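Long-range contact in type IV secretion system protein VirB11 (Brucella suis, PDB 2GZA), which probably hydrolyses ATP as the hexameric ATPase of a type IV secretion system, the VirB system linked to virulence: residues 43-48 against 220-225. Residues are numbered along the deposited sequence; the frame is centred on the assembly and turned at random.
Sequences VNRPGE and PNHVHL
Asn-44 and Val-223 mark the nearest backbone approach, 5.9 Å between their CA atoms, where the connection between antiparallel strands 40-43 and 48-52, a type II beta turn from Arg-45 to Glu-48, faces the start of strand 222-226. That strand is an outer member of a parallel sheet in the P-loop ATPase part of the chain, so the contact joins this core to the separate antiparallel sheet on the N-terminal side. A direct hydrogen bond runs from Asn-44 ND2 to Asn-221 OD1 (3.0 Å) and is fairly straight, 161° at the hydrogen. The acceptor lies close to the amide plane of Asn-44, but the donor stands 34° out of the Asn-221 carbonyl plane. Although its CB points away from the loop, Asn-221 has CG anti to the backbone N, and its OD1 reaches Asn-44 ND2. Arg-204 ties the two amides together further, bonding Asn-44 OD1 through NH2 and Asn-221 OD1 through NE. Beside them, CG2 of Val-223 packs against Asn-44 OD1.

Arg-45, its chain bent at chi2 and chi3, brings NH1 over one face of the His-222 imidazole, offset toward the rim, with the guanidinium and ring planes 54° apart. The same NH1 is 2.9 Å from His-222 O. NH2 forms a salt bridge with the carboxylate of Glu-111, which would balance the charge of the guanidinium that meets His-222, while His-222 ND1 is hydrogen-bonded to His-219 O and His-224 ND1 to Thr-207.

A single water draws together three side chains of the loop on the side facing Pro-220, although its link to Pro-220 O is too short to be trusted: it accepts from Asn-44 ND2 and from Arg-45 NH1, lying in the guanidinium plane at its edge, and donates, at 2.7 Å from the water oxygen, to Glu-48 OE2.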
ATOM      1  N   VAL C  43     -46.604  -7.053  -5.777  1.00 37.36           N
ATOM      2  CA  VAL C  43     -47.130  -8.399  -5.938  1.00 37.20           C
ATOM      3  C   VAL C  43     -46.053  -9.387  -5.493  1.00 37.24           C
ATOM      4  O   VAL C  43     -44.960  -9.438  -6.066  1.00 37.11           O
ATOM      5  CB  VAL C  43     -47.619  -8.695  -7.387  1.00 37.30           C
ATOM      6  CG1 VAL C  43     -48.116 -10.150  -7.510  1.00 36.93           C
ATOM      7  CG2 VAL C  43     -48.727  -7.734  -7.796  1.00 36.77           C
ATOM      8  N   ASN C  44     -46.364 -10.148  -4.447  1.00 37.28           N
ATOM      9  CA  ASN C  44     -45.428 -11.135  -3.879  1.00 37.30           C
ATOM     10  C   ASN C  44     -45.638 -12.520  -4.461  1.00 37.44           C
ATOM     11  O   ASN C  44     -44.700 -13.307  -4.558  1.00 37.79           O
ATOM     12  CB  ASN C  44     -45.570 -11.224  -2.358  1.00 36.89           C
ATOM     13  CG  ASN C  44     -45.394  -9.890  -1.678  1.00 36.25           C
ATOM     14  OD1 ASN C  44     -44.715  -9.007  -2.197  1.00 35.94           O
ATOM     15  ND2 ASN C  44     -46.011  -9.730  -0.511  1.00 34.46           N
ATOM     16  N   ARG C  45     -46.881 -12.809  -4.826  1.00 37.42           N
ATOM     17  CA  ARG C  45     -47.270 -14.117  -5.325  1.00 37.45           C
ATOM     18  C   ARG C  45     -48.574 -13.995  -6.090  1.00 37.49           C
ATOM     19  O   ARG C  45     -49.299 -13.018  -5.910  1.00 37.56           O
ATOM     20  CB  ARG C  45     -47.390 -15.131  -4.171  1.00 37.24           C
ATOM     21  CG  ARG C  45     -48.409 -14.797  -3.083  1.00 36.83           C
ATOM     22  CD  ARG C  45     -47.748 -14.741  -1.711  1.00 37.46           C
ATOM     23  NE  ARG C  45     -46.628 -15.678  -1.618  1.00 38.83           N
ATOM     24  CZ  ARG C  45     -45.530 -15.501  -0.889  1.00 39.05           C
ATOM     25  NH1 ARG C  45     -45.359 -14.410  -0.160  1.00 39.38           N
ATOM     26  NH2 ARG C  45     -44.587 -16.429  -0.899  1.00 39.84           N
ATOM     27  N   PRO C  46     -48.888 -14.999  -6.927  1.00 37.71           N
ATOM     28  CA  PRO C  46     -50.132 -15.014  -7.686  1.00 37.74           C
ATOM     29  C   PRO C  46     -51.333 -14.789  -6.783  1.00 37.85           C
ATOM     30  O   PRO C  46     -51.411 -15.389  -5.714  1.00 37.50           O
ATOM     31  CB  PRO C  46     -50.187 -16.455  -8.223  1.00 37.56           C
ATOM     32  CG  PRO C  46     -49.169 -17.224  -7.428  1.00 37.65           C
ATOM     33  CD  PRO C  46     -48.103 -16.224  -7.162  1.00 37.74           C
ATOM     34  N   GLY C  47     -52.247 -13.920  -7.210  1.00 38.15           N
ATOM     35  CA  GLY C  47     -53.528 -13.763  -6.538  1.00 38.42           C
ATOM     36  C   GLY C  47     -53.646 -12.623  -5.544  1.00 38.68           C
ATOM     37  O   GLY C  47     -54.734 -12.362  -5.042  1.00 38.79           O
ATOM     38  N   GLU C  48     -52.546 -11.938  -5.248  1.00 38.95           N
ATOM     39  CA  GLU C  48     -52.614 -10.855  -4.274  1.00 39.21           C
ATOM     40  C   GLU C  48     -51.769  -9.642  -4.619  1.00 39.17           C
ATOM     41  O   GLU C  48     -50.834  -9.724  -5.415  1.00 39.25           O
ATOM     42  CB  GLU C  48     -52.317 -11.352  -2.847  1.00 39.27           C
ATOM     43  CG  GLU C  48     -51.302 -12.477  -2.722  1.00 39.49           C
ATOM     44  CD  GLU C  48     -50.574 -12.448  -1.390  1.00 40.56           C
ATOM     45  OE1 GLU C  48     -50.976 -13.182  -0.465  1.00 40.60           O
ATOM     46  OE2 GLU C  48     -49.601 -11.679  -1.262  1.00 40.70           O
ATOM     47  N   PRO C 220     -47.954 -12.176   6.178  1.00 36.59           N
ATOM     48  CA  PRO C 220     -48.506 -12.330   4.821  1.00 36.33           C
ATOM     49  C   PRO C 220     -47.737 -11.558   3.746  1.00 35.90           C
ATOM     50  O   PRO C 220     -47.605 -12.031   2.623  1.00 35.81           O
ATOM     51  CB  PRO C 220     -49.936 -11.778   4.947  1.00 36.38           C
ATOM     52  CG  PRO C 220     -49.944 -10.975   6.212  1.00 36.59           C
ATOM     53  CD  PRO C 220     -48.958 -11.652   7.116  1.00 36.53           C
ATOM     54  N   ASN C 221     -47.236 -10.384   4.101  1.00 35.51           N
ATOM     55  CA  ASN C 221     -46.499  -9.544   3.168  1.00 35.21           C
ATOM     56  C   ASN C 221     -45.005  -9.873   3.211  1.00 35.13           C
ATOM     57  O   ASN C 221     -44.240  -9.227   3.926  1.00 35.03           O
ATOM     58  CB  ASN C 221     -46.761  -8.062   3.483  1.00 35.08           C
ATOM     59  CG  ASN C 221     -46.222  -7.107   2.420  1.00 34.73           C
ATOM     60  OD1 ASN C 221     -45.562  -7.513   1.467  1.00 35.17           O
ATOM     61  ND2 ASN C 221     -46.498  -5.822   2.595  1.00 33.94           N
ATOM     62  N   HIS C 222     -44.599 -10.889   2.455  1.00 35.06           N
ATOM     63  CA  HIS C 222     -43.191 -11.278   2.406  1.00 35.36           C
ATOM     64  C   HIS C 222     -42.765 -11.795   1.041  1.00 35.21           C
ATOM     65  O   HIS C 222     -43.607 -12.174   0.219  1.00 35.12           O
ATOM     66  CB  HIS C 222     -42.840 -12.291   3.513  1.00 35.40           C
ATOM     67  CG  HIS C 222     -43.382 -13.667   3.283  1.00 36.31           C
ATOM     68  ND1 HIS C 222     -44.592 -14.084   3.786  1.00 37.29           N
ATOM     69  CD2 HIS C 222     -42.880 -14.722   2.597  1.00 36.87           C
ATOM     70  CE1 HIS C 222     -44.813 -15.334   3.426  1.00 37.30           C
ATOM     71  NE2 HIS C 222     -43.789 -15.743   2.701  1.00 37.33           N
ATOM     72  N   VAL C 223     -41.454 -11.796   0.814  1.00 34.98           N
ATOM     73  CA  VAL C 223     -40.859 -12.372  -0.391  1.00 34.87           C
ATOM     74  C   VAL C 223     -39.646 -13.201   0.019  1.00 34.96           C
ATOM     75  O   VAL C 223     -38.770 -12.699   0.730  1.00 35.01           O
ATOM     76  CB  VAL C 223     -40.447 -11.271  -1.419  1.00 34.71           C
ATOM     77  CG1 VAL C 223     -39.725 -11.880  -2.606  1.00 34.35           C
ATOM     78  CG2 VAL C 223     -41.668 -10.489  -1.899  1.00 33.99           C
ATOM     79  N   HIS C 224     -39.605 -14.463  -0.403  1.00 34.93           N
ATOM     80  CA  HIS C 224     -38.423 -15.301  -0.192  1.00 34.96           C
ATOM     81  C   HIS C 224     -37.531 -15.232  -1.416  1.00 35.04           C
ATOM     82  O   HIS C 224     -37.941 -15.634  -2.506  1.00 35.12           O
ATOM     83  CB  HIS C 224     -38.797 -16.760   0.072  1.00 34.95           C
ATOM     84  CG  HIS C 224     -39.660 -16.965   1.273  1.00 34.98           C
ATOM     85  ND1 HIS C 224     -39.254 -16.639   2.547  1.00 34.55           N
ATOM     86  CD2 HIS C 224     -40.899 -17.495   1.395  1.00 34.32           C
ATOM     87  CE1 HIS C 224     -40.214 -16.944   3.399  1.00 34.46           C
ATOM     88  NE2 HIS C 224     -41.219 -17.468   2.726  1.00 34.20           N
ATOM     89  N   LEU C 225     -36.322 -14.717  -1.236  1.00 34.91           N
ATOM     90  CA  LEU C 225     -35.328 -14.698  -2.301  1.00 34.89           C
ATOM     91  C   LEU C 225     -34.278 -15.789  -2.095  1.00 35.03           C
ATOM     92  O   LEU C 225     -33.943 -16.140  -0.962  1.00 35.16           O
ATOM     93  CB  LEU C 225     -34.664 -13.326  -2.425  1.00 34.81           C
ATOM     94  CG  LEU C 225     -35.537 -12.085  -2.658  1.00 34.87           C
ATOM     95  CD1 LEU C 225     -34.687 -10.826  -2.607  1.00 34.21           C
ATOM     96  CD2 LEU C 225     -36.307 -12.157  -3.976  1.00 34.09           C
TER
HETATM   97  O   HOH W   1     -47.447 -12.115   0.226  1.00 22.39           O